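Local coordinates for protein putative polyphosphate kinase 2 (Pseudomonas aeruginosa PAO1, PDB 3CZP) that uses inorganic polyphosphate as phosphate donor to convert AMP to ADP and, less efficiently, GMP to GDP, working as a magnesium-dependent homodimer, at residues K184-E187 and V188-F192; F192-Y195 and G196-L200; K445-Q448 and Y449-A452; D451-G454 and D455-D458. All coordinates share one frame; numbering follows the deposited sequence.

Contact 1 of 4, residues K184-E187 and V188-F192; sequences KQSE and VYDRF
Glu187 and Val188 meet as neighbours in the first turn of helix 186-203, right after Gln185 at the N-cap. The Glu187 side chain starts between its own backbone N and carbonyl carbon (chi1 42°), a cramped setting that brings CG to 3.5 Å from Val188 N before the rest of the chain runs outward, extended, over an exposed flank. Val188 is buried instead: its CG2 methyl lies 3.8 Å from Gln185 CB, and its CB is 3.4 Å from Gln185 O. That same carbonyl receives a weak, bent bond from Val188 N. One residue on, Ser186 O takes a much straighter bond from Asp190 N (3.3 Å, 174°). Ser186 OG comes no nearer than 4.1 Å to Asp190 OD2, yet the two side chains share Lys158, which hydrogen-bonds to OG and forms a salt bridge with Asp190 OD1. The Glu187 carbonyl accepts Arg191 N, with 2.9 Å between Glu187 O and Arg191 N. As a worked example of a helix start, the turn gathers two acidic side chains near the positive end of the helix dipole, which would probably stabilise their charged forms, while Lys158 offsets one of them.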
ATOM      1  N   LYS A 184       3.378  27.136  27.875  1.00 20.00           N
ATOM      2  CA  LYS A 184       3.501  28.330  28.724  1.00 20.00           C
ATOM      3  C   LYS A 184       2.859  28.138  30.096  1.00 20.00           C
ATOM      4  O   LYS A 184       3.298  28.715  31.086  1.00 41.26           O
ATOM      5  CB  LYS A 184       2.875  29.562  28.070  1.00 20.00           C
ATOM      6  CG  LYS A 184       3.567  30.059  26.838  1.00 20.00           C
ATOM      7  CD  LYS A 184       2.880  31.273  26.223  1.00 20.00           C
ATOM      8  CE  LYS A 184       3.664  31.727  24.991  1.00 20.00           C
ATOM      9  NZ  LYS A 184       3.057  32.893  24.307  1.00 20.00           N
ATOM     10  N   GLN A 185       1.813  27.327  30.130  1.00 40.90           N
ATOM     11  CA  GLN A 185       1.170  26.963  31.367  1.00 40.88           C
ATOM     12  C   GLN A 185       2.036  25.987  32.146  1.00 40.74           C
ATOM     13  O   GLN A 185       2.450  24.963  31.650  1.00 39.27           O
ATOM     14  CB  GLN A 185      -0.204  26.374  31.077  1.00 40.47           C
ATOM     15  CG  GLN A 185      -1.280  27.413  30.981  1.00 41.94           C
ATOM     16  CD  GLN A 185      -2.142  27.295  29.743  1.00 42.19           C
ATOM     17  OE1 GLN A 185      -2.224  28.221  28.949  1.00 43.48           O
ATOM     18  NE2 GLN A 185      -2.807  26.163  29.586  1.00 43.04           N
ATOM     19  N   SER A 186       2.306  26.356  33.381  1.00 40.50           N
ATOM     20  CA  SER A 186       3.153  25.610  34.325  1.00 40.46           C
ATOM     21  C   SER A 186       2.625  24.196  34.535  1.00 39.94           C
ATOM     22  O   SER A 186       3.394  23.256  34.584  1.00 39.60           O
ATOM     23  CB  SER A 186       3.203  26.345  35.684  1.00 40.91           C
ATOM     24  OG  SER A 186       4.063  25.679  36.602  1.00 41.89           O
ATOM     25  N   GLU A 187       1.307  24.090  34.713  1.00 39.81           N
ATOM     26  CA  GLU A 187       0.617  22.806  34.895  1.00 39.51           C
ATOM     27  C   GLU A 187       0.872  21.825  33.747  1.00 38.81           C
ATOM     28  O   GLU A 187       1.012  20.623  33.995  1.00 38.85           O
ATOM     29  CB  GLU A 187      -0.906  23.019  35.102  1.00 40.30           C
ATOM     30  CG  GLU A 187      -1.540  24.097  34.175  1.00 41.72           C
ATOM     31  CD  GLU A 187      -3.055  23.973  34.015  1.00 40.59           C
ATOM     32  OE1 GLU A 187      -3.490  23.429  32.973  1.00 39.94           O
ATOM     33  OE2 GLU A 187      -3.804  24.439  34.913  1.00 41.14           O
ATOM     34  N   VAL A 188       0.944  22.326  32.506  1.00 37.45           N
ATOM     35  CA  VAL A 188       1.203  21.468  31.342  1.00 35.94           C
ATOM     36  C   VAL A 188       2.482  20.677  31.599  1.00 34.17           C
ATOM     37  O   VAL A 188       2.401  19.465  31.721  1.00 34.52           O
ATOM     38  CB  VAL A 188       1.262  22.255  30.003  1.00 35.93           C
ATOM     39  CG1 VAL A 188       1.772  21.398  28.881  1.00 36.06           C
ATOM     40  CG2 VAL A 188      -0.126  22.808  29.653  1.00 37.71           C
ATOM     41  N   TYR A 189       3.623  21.353  31.759  1.00 31.37           N
ATOM     42  CA  TYR A 189       4.915  20.654  32.047  1.00 30.20           C
ATOM     43  C   TYR A 189       4.814  19.636  33.229  1.00 28.95           C
ATOM     44  O   TYR A 189       5.183  18.457  33.137  1.00 27.37           O
ATOM     45  CB  TYR A 189       6.031  21.701  32.328  1.00 28.22           C
ATOM     46  CG  TYR A 189       7.378  21.061  32.598  1.00 28.62           C
ATOM     47  CD1 TYR A 189       8.264  20.810  31.567  1.00 28.06           C
ATOM     48  CD2 TYR A 189       7.736  20.643  33.869  1.00 24.87           C
ATOM     49  CE1 TYR A 189       9.503  20.160  31.804  1.00 26.59           C
ATOM     50  CE2 TYR A 189       8.954  20.018  34.107  1.00 27.00           C
ATOM     51  CZ  TYR A 189       9.830  19.784  33.067  1.00 26.19           C
ATOM     52  OH  TYR A 189      11.017  19.150  33.304  1.00 27.79           O
ATOM     53  N   ASP A 190       4.294  20.113  34.355  1.00 29.53           N
ATOM     54  CA  ASP A 190       4.213  19.279  35.544  1.00 29.60           C
ATOM     55  C   ASP A 190       3.444  17.989  35.264  1.00 28.61           C
ATOM     56  O   ASP A 190       3.852  16.922  35.713  1.00 28.81           O
ATOM     57  CB  ASP A 190       3.568  20.051  36.701  1.00 30.18           C
ATOM     58  CG  ASP A 190       4.452  21.192  37.210  1.00 32.23           C
ATOM     59  OD1 ASP A 190       5.577  21.397  36.693  1.00 33.01           O
ATOM     60  OD2 ASP A 190       3.994  21.918  38.107  1.00 38.72           O
ATOM     61  N   ARG A 191       2.356  18.070  34.526  1.00 27.92           N
ATOM     62  CA  ARG A 191       1.559  16.871  34.281  1.00 30.08           C
ATOM     63  C   ARG A 191       2.161  15.995  33.240  1.00 28.03           C
ATOM     64  O   ARG A 191       2.135  14.780  33.374  1.00 27.98           O
ATOM     65  CB  ARG A 191       0.103  17.209  33.921  1.00 30.13           C
ATOM     66  CG  ARG A 191      -0.576  17.961  35.036  1.00 33.50           C
ATOM     67  CD  ARG A 191      -1.997  18.331  34.671  1.00 36.16           C
ATOM     68  NE  ARG A 191      -2.763  17.110  34.442  1.00 41.43           N
ATOM     69  CZ  ARG A 191      -3.814  16.998  33.640  1.00 41.70           C
ATOM     70  NH1 ARG A 191      -4.446  15.816  33.515  1.00 38.82           N
ATOM     71  NH2 ARG A 191      -4.220  18.071  32.958  1.00 45.21           N
ATOM     72  N   PHE A 192       2.726  16.610  32.200  1.00 27.35           N
ATOM     73  CA  PHE A 192       3.403  15.885  31.166  1.00 27.44           C
ATOM     74  C   PHE A 192       4.534  14.994  31.715  1.00 26.49           C
ATOM     75  O   PHE A 192       4.695  13.815  31.289  1.00 25.25           O
ATOM     76  CB  PHE A 192       4.000  16.859  30.178  1.00 28.73           C
ATOM     77  CG  PHE A 192       4.329  16.241  28.869  1.00 29.53           C
ATOM     78  CD1 PHE A 192       3.329  16.030  27.936  1.00 27.97           C
ATOM     79  CD2 PHE A 192       5.648  15.835  28.580  1.00 29.17           C
ATOM     80  CE1 PHE A 192       3.631  15.462  26.723  1.00 31.32           C
ATOM     81  CE2 PHE A 192       5.960  15.277  27.382  1.00 32.31           C
ATOM     82  CZ  PHE A 192       4.955  15.089  26.430  1.00 32.43           C
TER

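Contact 2 of 4, residues F192-Y195 and G196-L200; sequences FVHY and GERVL
His194 and Arg198, one helical turn apart, send their side chains off the same flank, side by side and pointing the same way. Both begin anti to the backbone N, and the arginine then bends at chi3, bringing NH2 to 4.0 Å from both His194 CE1 and His194 NE2. The imidazole and guanidinium planes are turned 51° against each other, an oblique approach with no stack. The imidazole also meets the next residue: His194 CD2 sits over the centre of the Tyr195 ring, 3.7 Å above its plane, while Tyr195 CZ lies in the plane of the imidazole at its edge. This edge-to-face placement probably restricts rotation of both rings. Tyr195 O is well occupied, holding Val199 N in a nearly linear bond (2.9 Å, 176°) with Val199 CG2 3.5 Å away and Arg198 CB 3.4 Å away. Gly196 N hydrogen-bonds to Phe192 O at 2.7 Å; with no CB, the residue leaves that carbonyl uncrowded. Glu197 departs on a further side, where OE2 bonds to the backbone N of Met3. Around this middle of helix 186-203, Tyr195 and Val199 lean on helices 110-119 and 125-144, Arg198 touches Asp129 of the latter, and Leu200 packs on Trp210 and Val212 of strand 210-214.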
ATOM      1  N   PHE A 192       2.726  16.610  32.200  1.00 27.35           N
ATOM      2  CA  PHE A 192       3.403  15.885  31.166  1.00 27.44           C
ATOM      3  C   PHE A 192       4.534  14.994  31.715  1.00 26.49           C
ATOM      4  O   PHE A 192       4.695  13.815  31.289  1.00 25.25           O
ATOM      5  CB  PHE A 192       4.000  16.859  30.178  1.00 28.73           C
ATOM      6  CG  PHE A 192       4.329  16.241  28.869  1.00 29.53           C
ATOM      7  CD1 PHE A 192       3.329  16.030  27.936  1.00 27.97           C
ATOM      8  CD2 PHE A 192       5.648  15.835  28.580  1.00 29.17           C
ATOM      9  CE1 PHE A 192       3.631  15.462  26.723  1.00 31.32           C
ATOM     10  CE2 PHE A 192       5.960  15.277  27.382  1.00 32.31           C
ATOM     11  CZ  PHE A 192       4.955  15.089  26.430  1.00 32.43           C
ATOM     12  N   VAL A 193       5.316  15.563  32.623  1.00 24.41           N
ATOM     13  CA  VAL A 193       6.454  14.845  33.163  1.00 24.09           C
ATOM     14  C   VAL A 193       5.994  13.820  34.193  1.00 23.32           C
ATOM     15  O   VAL A 193       6.628  12.791  34.336  1.00 23.42           O
ATOM     16  CB  VAL A 193       7.581  15.748  33.726  1.00 24.58           C
ATOM     17  CG1 VAL A 193       8.362  16.478  32.557  1.00 22.04           C
ATOM     18  CG2 VAL A 193       7.069  16.694  34.798  1.00 25.72           C
ATOM     19  N   HIS A 194       4.909  14.094  34.910  1.00 23.62           N
ATOM     20  CA  HIS A 194       4.287  13.113  35.839  1.00 23.65           C
ATOM     21  C   HIS A 194       3.837  11.858  35.113  1.00 23.65           C
ATOM     22  O   HIS A 194       4.203  10.718  35.451  1.00 22.71           O
ATOM     23  CB  HIS A 194       3.124  13.781  36.603  1.00 23.63           C
ATOM     24  CG  HIS A 194       2.237  12.832  37.337  1.00 23.59           C
ATOM     25  ND1 HIS A 194       2.559  12.308  38.568  1.00 24.76           N
ATOM     26  CD2 HIS A 194       1.016  12.334  37.019  1.00 24.89           C
ATOM     27  CE1 HIS A 194       1.573  11.521  38.977  1.00 26.03           C
ATOM     28  NE2 HIS A 194       0.613  11.541  38.063  1.00 25.05           N
ATOM     29  N   TYR A 195       3.082  12.050  34.047  1.00 24.80           N
ATOM     30  CA  TYR A 195       2.670  10.913  33.233  1.00 24.35           C
ATOM     31  C   TYR A 195       3.833  10.299  32.427  1.00 25.90           C
ATOM     32  O   TYR A 195       3.888   9.070  32.274  1.00 23.63           O
ATOM     33  CB  TYR A 195       1.483  11.280  32.327  1.00 23.56           C
ATOM     34  CG  TYR A 195       0.233  11.525  33.116  1.00 24.50           C
ATOM     35  CD1 TYR A 195      -0.332  10.492  33.881  1.00 22.31           C
ATOM     36  CD2 TYR A 195      -0.393  12.777  33.120  1.00 22.24           C
ATOM     37  CE1 TYR A 195      -1.490  10.708  34.645  1.00 23.90           C
ATOM     38  CE2 TYR A 195      -1.529  12.988  33.878  1.00 24.35           C
ATOM     39  CZ  TYR A 195      -2.073  11.959  34.605  1.00 22.04           C
ATOM     40  OH  TYR A 195      -3.177  12.167  35.332  1.00 25.02           O
ATOM     41  N   GLY A 196       4.734  11.148  31.906  1.00 25.38           N
ATOM     42  CA  GLY A 196       5.942  10.667  31.218  1.00 25.20           C
ATOM     43  C   GLY A 196       6.733   9.695  32.098  1.00 25.75           C
ATOM     44  O   GLY A 196       7.173   8.615  31.652  1.00 24.78           O
ATOM     45  N   GLU A 197       6.819   9.992  33.378  1.00 25.54           N
ATOM     46  CA  GLU A 197       7.479   9.066  34.276  1.00 26.84           C
ATOM     47  C   GLU A 197       6.854   7.674  34.334  1.00 27.13           C
ATOM     48  O   GLU A 197       7.575   6.640  34.372  1.00 28.01           O
ATOM     49  CB  GLU A 197       7.583   9.671  35.663  1.00 27.45           C
ATOM     50  CG  GLU A 197       8.386   8.816  36.607  1.00 32.62           C
ATOM     51  CD  GLU A 197       9.059   9.687  37.641  1.00 39.31           C
ATOM     52  OE1 GLU A 197       8.328  10.121  38.524  1.00 41.15           O
ATOM     53  OE2 GLU A 197      10.270  10.004  37.526  1.00 46.11           O
ATOM     54  N   ARG A 198       5.519   7.645  34.389  1.00 27.51           N
ATOM     55  CA  ARG A 198       4.748   6.414  34.444  1.00 27.02           C
ATOM     56  C   ARG A 198       4.857   5.643  33.131  1.00 26.17           C
ATOM     57  O   ARG A 198       5.134   4.455  33.134  1.00 24.77           O
ATOM     58  CB  ARG A 198       3.284   6.754  34.756  1.00 27.10           C
ATOM     59  CG  ARG A 198       2.381   5.578  34.999  1.00 28.14           C
ATOM     60  CD  ARG A 198       0.937   6.015  35.298  1.00 31.65           C
ATOM     61  NE  ARG A 198       1.015   6.883  36.454  1.00 37.77           N
ATOM     62  CZ  ARG A 198       0.474   6.694  37.647  1.00 39.80           C
ATOM     63  NH1 ARG A 198      -0.332   5.660  37.890  1.00 42.38           N
ATOM     64  NH2 ARG A 198       0.727   7.607  38.615  1.00 40.58           N
ATOM     65  N   VAL A 199       4.697   6.334  32.004  1.00 25.05           N
ATOM     66  CA  VAL A 199       4.931   5.717  30.679  1.00 26.11           C
ATOM     67  C   VAL A 199       6.299   5.129  30.486  1.00 26.31           C
ATOM     68  O   VAL A 199       6.432   3.969  30.051  1.00 26.25           O
ATOM     69  CB  VAL A 199       4.602   6.737  29.516  1.00 26.33           C
ATOM     70  CG1 VAL A 199       4.989   6.220  28.204  1.00 27.69           C
ATOM     71  CG2 VAL A 199       3.066   7.073  29.519  1.00 24.51           C
ATOM     72  N   LEU A 200       7.332   5.909  30.832  1.00 26.48           N
ATOM     73  CA  LEU A 200       8.712   5.501  30.646  1.00 25.89           C
ATOM     74  C   LEU A 200       9.136   4.315  31.541  1.00 25.44           C
ATOM     75  O   LEU A 200       9.735   3.361  31.065  1.00 25.27           O
ATOM     76  CB  LEU A 200       9.670   6.723  30.821  1.00 25.80           C
ATOM     77  CG  LEU A 200      10.009   7.436  29.484  1.00 27.66           C
ATOM     78  CD1 LEU A 200       8.753   7.922  28.697  1.00 26.38           C
ATOM     79  CD2 LEU A 200      10.963   8.584  29.774  1.00 27.30           C
TER

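Contact 3 of 4, residues K445-Q448 and Y449-A452; sequences KWDQ and YVDA
Tyr449 rises from the first turn of helix 446-460 with its CB 3.7 Å from Trp446 O. Its chi1 of -78° places CG opposite the carbonyl carbon and lays the ring back toward the start of the helix, where CD1 comes to 3.6 Å from Lys445 O; the carbonyl oxygen lies at the ring edge, near its plane. Farther out, the phenol leaves the two segments and rests on Val373 and Ile376. The backbone N of the same residue is held loosely, by weak bonds to both Lys445 O and Trp446 O, so Lys445 O lies near both the ring edge and the amide of Tyr449. Beyond this point the regular pattern sets in, with Asp451 N bonded to Asp447 O at 3.1 Å and 166°. On another flank, Trp446 and Val450 cross obliquely: Val450 CG2 is 3.7 Å from Trp446 CD1 and 3.6 Å from Trp446 NE1. Asp447 lies alongside Val450, its OD1 at 4.1 Å from that same CG2 and in the plane of the indole at its edge. The aspartates look to Arg259, which forms a salt bridge with Asp451 OD1 and a long, weak ion pair with Asp447. The turn is a surface contact bridging two helices: Tyr449 lies on helix 370-377, whereas Trp446 spreads over Lys415 and Gln418 of helix 415-427, and Val450 touches Arg259 in a loop.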
ATOM      1  N   LYS A 445      -0.409 -35.996   7.908  1.00 38.79           N
ATOM      2  CA  LYS A 445      -0.057 -35.148   9.050  0.50 38.56           C
ATOM      3  C   LYS A 445      -1.316 -34.795   9.853  1.00 38.51           C
ATOM      4  O   LYS A 445      -1.307 -33.869  10.645  1.00 37.84           O
ATOM      5  CB  LYS A 445       0.644 -33.853   8.587  0.50 38.50           C
ATOM      6  CG  LYS A 445       1.948 -34.043   7.793  0.50 38.04           C
ATOM      7  CD  LYS A 445       2.640 -32.698   7.473  0.50 37.88           C
ATOM      8  CE  LYS A 445       3.832 -32.390   8.392  0.50 36.20           C
ATOM      9  NZ  LYS A 445       5.045 -33.243   8.101  0.50 36.48           N
ATOM     10  N   TRP A 446      -2.387 -35.570   9.666  1.00 38.64           N
ATOM     11  CA  TRP A 446      -3.706 -35.311  10.291  1.00 38.43           C
ATOM     12  C   TRP A 446      -3.791 -35.059  11.824  1.00 38.22           C
ATOM     13  O   TRP A 446      -4.464 -34.107  12.264  1.00 37.54           O
ATOM     14  CB  TRP A 446      -4.657 -36.453   9.952  1.00 38.81           C
ATOM     15  CG  TRP A 446      -6.076 -36.197  10.410  1.00 38.80           C
ATOM     16  CD1 TRP A 446      -6.595 -36.401  11.665  1.00 39.01           C
ATOM     17  CD2 TRP A 446      -7.144 -35.705   9.612  1.00 37.43           C
ATOM     18  NE1 TRP A 446      -7.925 -36.043  11.694  1.00 39.08           N
ATOM     19  CE2 TRP A 446      -8.289 -35.619  10.444  1.00 36.84           C
ATOM     20  CE3 TRP A 446      -7.254 -35.344   8.273  1.00 37.96           C
ATOM     21  CZ2 TRP A 446      -9.513 -35.191   9.980  1.00 37.07           C
ATOM     22  CZ3 TRP A 446      -8.475 -34.910   7.818  1.00 38.85           C
ATOM     23  CH2 TRP A 446      -9.590 -34.837   8.667  1.00 38.43           C
ATOM     24  N   ASP A 447      -3.164 -35.923  12.627  1.00 37.49           N
ATOM     25  CA  ASP A 447      -3.205 -35.762  14.085  1.00 37.62           C
ATOM     26  C   ASP A 447      -2.380 -34.552  14.561  1.00 37.52           C
ATOM     27  O   ASP A 447      -2.609 -34.067  15.691  1.00 36.13           O
ATOM     28  CB  ASP A 447      -2.799 -37.049  14.847  1.00 37.87           C
ATOM     29  CG  ASP A 447      -3.999 -37.991  15.139  1.00 38.96           C
ATOM     30  OD1 ASP A 447      -5.102 -37.774  14.600  1.00 39.65           O
ATOM     31  OD2 ASP A 447      -3.854 -38.974  15.913  1.00 42.32           O
ATOM     32  N   GLN A 448      -1.433 -34.078  13.728  1.00 37.51           N
ATOM     33  CA  GLN A 448      -0.715 -32.803  14.009  1.00 37.81           C
ATOM     34  C   GLN A 448      -1.652 -31.611  13.873  1.00 37.20           C
ATOM     35  O   GLN A 448      -1.513 -30.615  14.598  1.00 37.85           O
ATOM     36  CB  GLN A 448       0.504 -32.596  13.098  1.00 38.03           C
ATOM     37  CG  GLN A 448       1.704 -33.558  13.319  1.00 39.21           C
ATOM     38  CD  GLN A 448       2.866 -33.312  12.317  1.00 40.08           C
ATOM     39  OE1 GLN A 448       3.004 -34.029  11.329  1.00 43.92           O
ATOM     40  NE2 GLN A 448       3.679 -32.293  12.573  1.00 41.30           N
ATOM     41  N   TYR A 449      -2.604 -31.674  12.944  1.00 36.63           N
ATOM     42  CA  TYR A 449      -3.589 -30.579  12.864  1.00 36.50           C
ATOM     43  C   TYR A 449      -4.589 -30.666  14.001  1.00 36.02           C
ATOM     44  O   TYR A 449      -5.042 -29.639  14.484  1.00 36.91           O
ATOM     45  CB  TYR A 449      -4.265 -30.483  11.492  1.00 36.69           C
ATOM     46  CG  TYR A 449      -3.373 -29.810  10.458  1.00 36.57           C
ATOM     47  CD1 TYR A 449      -2.419 -30.549   9.728  1.00 37.69           C
ATOM     48  CD2 TYR A 449      -3.454 -28.430  10.238  1.00 37.09           C
ATOM     49  CE1 TYR A 449      -1.577 -29.923   8.783  1.00 37.50           C
ATOM     50  CE2 TYR A 449      -2.624 -27.801   9.317  1.00 36.68           C
ATOM     51  CZ  TYR A 449      -1.696 -28.528   8.591  1.00 37.35           C
ATOM     52  OH  TYR A 449      -0.881 -27.862   7.693  1.00 37.55           O
ATOM     53  N   VAL A 450      -4.906 -31.865  14.463  1.00 34.73           N
ATOM     54  CA  VAL A 450      -5.851 -32.022  15.573  1.00 34.31           C
ATOM     55  C   VAL A 450      -5.248 -31.378  16.825  1.00 34.49           C
ATOM     56  O   VAL A 450      -5.883 -30.519  17.480  1.00 34.55           O
ATOM     57  CB  VAL A 450      -6.234 -33.516  15.830  1.00 34.21           C
ATOM     58  CG1 VAL A 450      -7.183 -33.633  17.019  1.00 31.87           C
ATOM     59  CG2 VAL A 450      -6.894 -34.134  14.596  1.00 32.62           C
ATOM     60  N   ASP A 451      -3.990 -31.724  17.108  1.00 33.91           N
ATOM     61  CA  ASP A 451      -3.299 -31.155  18.270  1.00 33.99           C
ATOM     62  C   ASP A 451      -3.202 -29.644  18.161  1.00 32.95           C
ATOM     63  O   ASP A 451      -3.435 -28.943  19.134  1.00 33.37           O
ATOM     64  CB  ASP A 451      -1.891 -31.718  18.436  1.00 33.45           C
ATOM     65  CG  ASP A 451      -1.892 -33.112  18.957  1.00 35.28           C
ATOM     66  OD1 ASP A 451      -2.890 -33.558  19.584  1.00 35.65           O
ATOM     67  OD2 ASP A 451      -0.868 -33.778  18.726  1.00 38.34           O
ATOM     68  N   ALA A 452      -2.878 -29.162  16.973  1.00 32.60           N
ATOM     69  CA  ALA A 452      -2.729 -27.728  16.714  1.00 32.87           C
ATOM     70  C   ALA A 452      -4.034 -26.913  16.726  1.00 32.70           C
ATOM     71  O   ALA A 452      -4.089 -25.757  17.226  1.00 31.95           O
ATOM     72  CB  ALA A 452      -1.968 -27.539  15.377  1.00 32.28           C
TER

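Contact 4 of 4, residues D451-G454 and D455-D458; sequences DAVG and DMVD
Asp455 presents one face of its carboxylate to the carbonyl of Asp451, a turn earlier. Asp451 O stands almost directly over the carboxyl carbon, 3.3 Å from Asp455 CG and 3.5 Å from each of Asp455 OD1 and OD2. Oxygen facing oxygen cannot bond here; the carbonyl instead accepts Asp455 N, and a chi1 of -67° folds the carboxylate back over it. The two carboxylate oxygens find their partners elsewhere, OD2 in a salt bridge with Arg375 and OD1 in a hydrogen bond with Asn258, which together would limit rotation of the group and probably favour its charged form. Around the helix the chemistry turns apolar. The selenomethionine Met456 lies beside Val453, pointing the same way; its chain runs extended through CG to the selenium and then bends at chi3 (83°), returning the terminal CE to 3.9 Å from Val453 CG1. The Val457 methyl CG2 is more distant from that CG1, at 4.2 Å, but presses close to Val453 O, at 3.2 Å. Val453 O also receives Val457 N in an almost linear bond of 2.9 Å. Val453 and Met456 pack on Trp410 of strand 404-412 and Leu372 of helix 370-377, and Val457 on Leu469 of strand 467-471. Helix 446-460, polar on one side and apolar on the other, is the second of two helices on the beta-alpha-beta crossover between the adjacent parallel strands 404-412 and 467-471 of a P-loop kinase-type sheet.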
ATOM      1  N   ASP A 451      -3.990 -31.724  17.108  1.00 33.91           N
ATOM      2  CA  ASP A 451      -3.299 -31.155  18.270  1.00 33.99           C
ATOM      3  C   ASP A 451      -3.202 -29.644  18.161  1.00 32.95           C
ATOM      4  O   ASP A 451      -3.435 -28.943  19.134  1.00 33.37           O
ATOM      5  CB  ASP A 451      -1.891 -31.718  18.436  1.00 33.45           C
ATOM      6  CG  ASP A 451      -1.892 -33.112  18.957  1.00 35.28           C
ATOM      7  OD1 ASP A 451      -2.890 -33.558  19.584  1.00 35.65           O
ATOM      8  OD2 ASP A 451      -0.868 -33.778  18.726  1.00 38.34           O
ATOM      9  N   ALA A 452      -2.878 -29.162  16.973  1.00 32.60           N
ATOM     10  CA  ALA A 452      -2.729 -27.728  16.714  1.00 32.87           C
ATOM     11  C   ALA A 452      -4.034 -26.913  16.726  1.00 32.70           C
ATOM     12  O   ALA A 452      -4.089 -25.757  17.226  1.00 31.95           O
ATOM     13  CB  ALA A 452      -1.968 -27.539  15.377  1.00 32.28           C
ATOM     14  N   VAL A 453      -5.089 -27.483  16.158  1.00 32.90           N
ATOM     15  CA  VAL A 453      -6.428 -26.841  16.205  1.00 32.98           C
ATOM     16  C   VAL A 453      -6.920 -26.800  17.646  1.00 32.98           C
ATOM     17  O   VAL A 453      -7.417 -25.774  18.102  1.00 34.79           O
ATOM     18  CB  VAL A 453      -7.451 -27.554  15.266  1.00 32.68           C
ATOM     19  CG1 VAL A 453      -8.878 -26.988  15.402  1.00 30.64           C
ATOM     20  CG2 VAL A 453      -6.949 -27.412  13.840  1.00 31.74           C
ATOM     21  N   GLY A 454      -6.708 -27.878  18.385  1.00 32.19           N
ATOM     22  CA  GLY A 454      -7.016 -27.907  19.801  1.00 31.25           C
ATOM     23  C   GLY A 454      -6.363 -26.816  20.615  1.00 31.16           C
ATOM     24  O   GLY A 454      -7.017 -26.161  21.423  1.00 30.60           O
ATOM     25  N   ASP A 455      -5.061 -26.628  20.425  1.00 31.91           N
ATOM     26  CA  ASP A 455      -4.327 -25.586  21.118  1.00 32.98           C
ATOM     27  C   ASP A 455      -4.777 -24.219  20.737  1.00 32.99           C
ATOM     28  O   ASP A 455      -4.900 -23.345  21.603  1.00 34.00           O
ATOM     29  CB  ASP A 455      -2.833 -25.691  20.845  1.00 33.27           C
ATOM     30  CG  ASP A 455      -2.240 -26.913  21.438  1.00 33.49           C
ATOM     31  OD1 ASP A 455      -2.886 -27.527  22.325  1.00 35.28           O
ATOM     32  OD2 ASP A 455      -1.111 -27.257  21.054  1.00 36.83           O
HETATM   33  N   MSE A 456      -4.994 -24.027  19.439  1.00 33.33           N
HETATM   34  CA  MSE A 456      -5.471 -22.771  18.909  1.00 33.77           C
HETATM   35  C   MSE A 456      -6.765 -22.359  19.587  1.00 33.07           C
HETATM   36  O   MSE A 456      -6.875 -21.283  20.126  1.00 33.21           O
HETATM   37  CB  MSE A 456      -5.703 -22.900  17.393  1.00 33.35           C
HETATM   38  CG  MSE A 456      -6.412 -21.728  16.734  1.00 34.28           C
HETATM   39 SE   MSE A 456      -6.471 -22.068  14.811  0.80 39.26          SE
HETATM   40  CE  MSE A 456      -8.029 -23.191  14.816  1.00 30.86           C
ATOM     41  N   VAL A 457      -7.746 -23.246  19.557  1.00 33.66           N
ATOM     42  CA  VAL A 457      -9.045 -23.005  20.186  1.00 33.47           C
ATOM     43  C   VAL A 457      -8.933 -22.754  21.708  1.00 33.13           C
ATOM     44  O   VAL A 457      -9.459 -21.757  22.236  1.00 33.20           O
ATOM     45  CB  VAL A 457     -10.036 -24.167  19.834  1.00 34.03           C
ATOM     46  CG1 VAL A 457     -11.397 -23.994  20.574  1.00 32.77           C
ATOM     47  CG2 VAL A 457     -10.221 -24.227  18.311  1.00 34.81           C
ATOM     48  N   ASP A 458      -8.210 -23.605  22.421  1.00 32.60           N
ATOM     49  CA  ASP A 458      -7.929 -23.327  23.814  1.00 32.62           C
ATOM     50  C   ASP A 458      -7.321 -21.948  24.099  1.00 32.42           C
ATOM     51  O   ASP A 458      -7.726 -21.264  25.043  1.00 31.68           O
ATOM     52  CB  ASP A 458      -6.958 -24.362  24.356  1.00 34.02           C
ATOM     53  CG  ASP A 458      -6.599 -24.108  25.793  1.00 37.16           C
ATOM     54  OD1 ASP A 458      -7.513 -24.211  26.655  1.00 41.71           O
ATOM     55  OD2 ASP A 458      -5.408 -23.816  26.070  1.00 44.17           O
TER

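How the contacts relate
Contacts 1 and 2 follow one another along helix 186-203 of the first PPK2 domain, which seems catalytically inactive, and contacts 3 and 4 along helix 446-460 of the second; each pair shares residues, Phe192 in one and Asp451 with Ala452 in the other. The helices occupy equivalent places, each preceding the last strand of its five-stranded parallel sheet, yet contacts 1 and 3 have centres about 58 Å apart. Both of those are helix starts, with weak first bonds and acidic side chains paired with a lysine or arginine from outside the helix. Contacts 1, 2 and 4 are partly buried, contact 3 lies at the surface. Contact 4 joins aliphatic side chains facing the sheet, whereas contact 2 pairs a histidine and an arginine on its outer side.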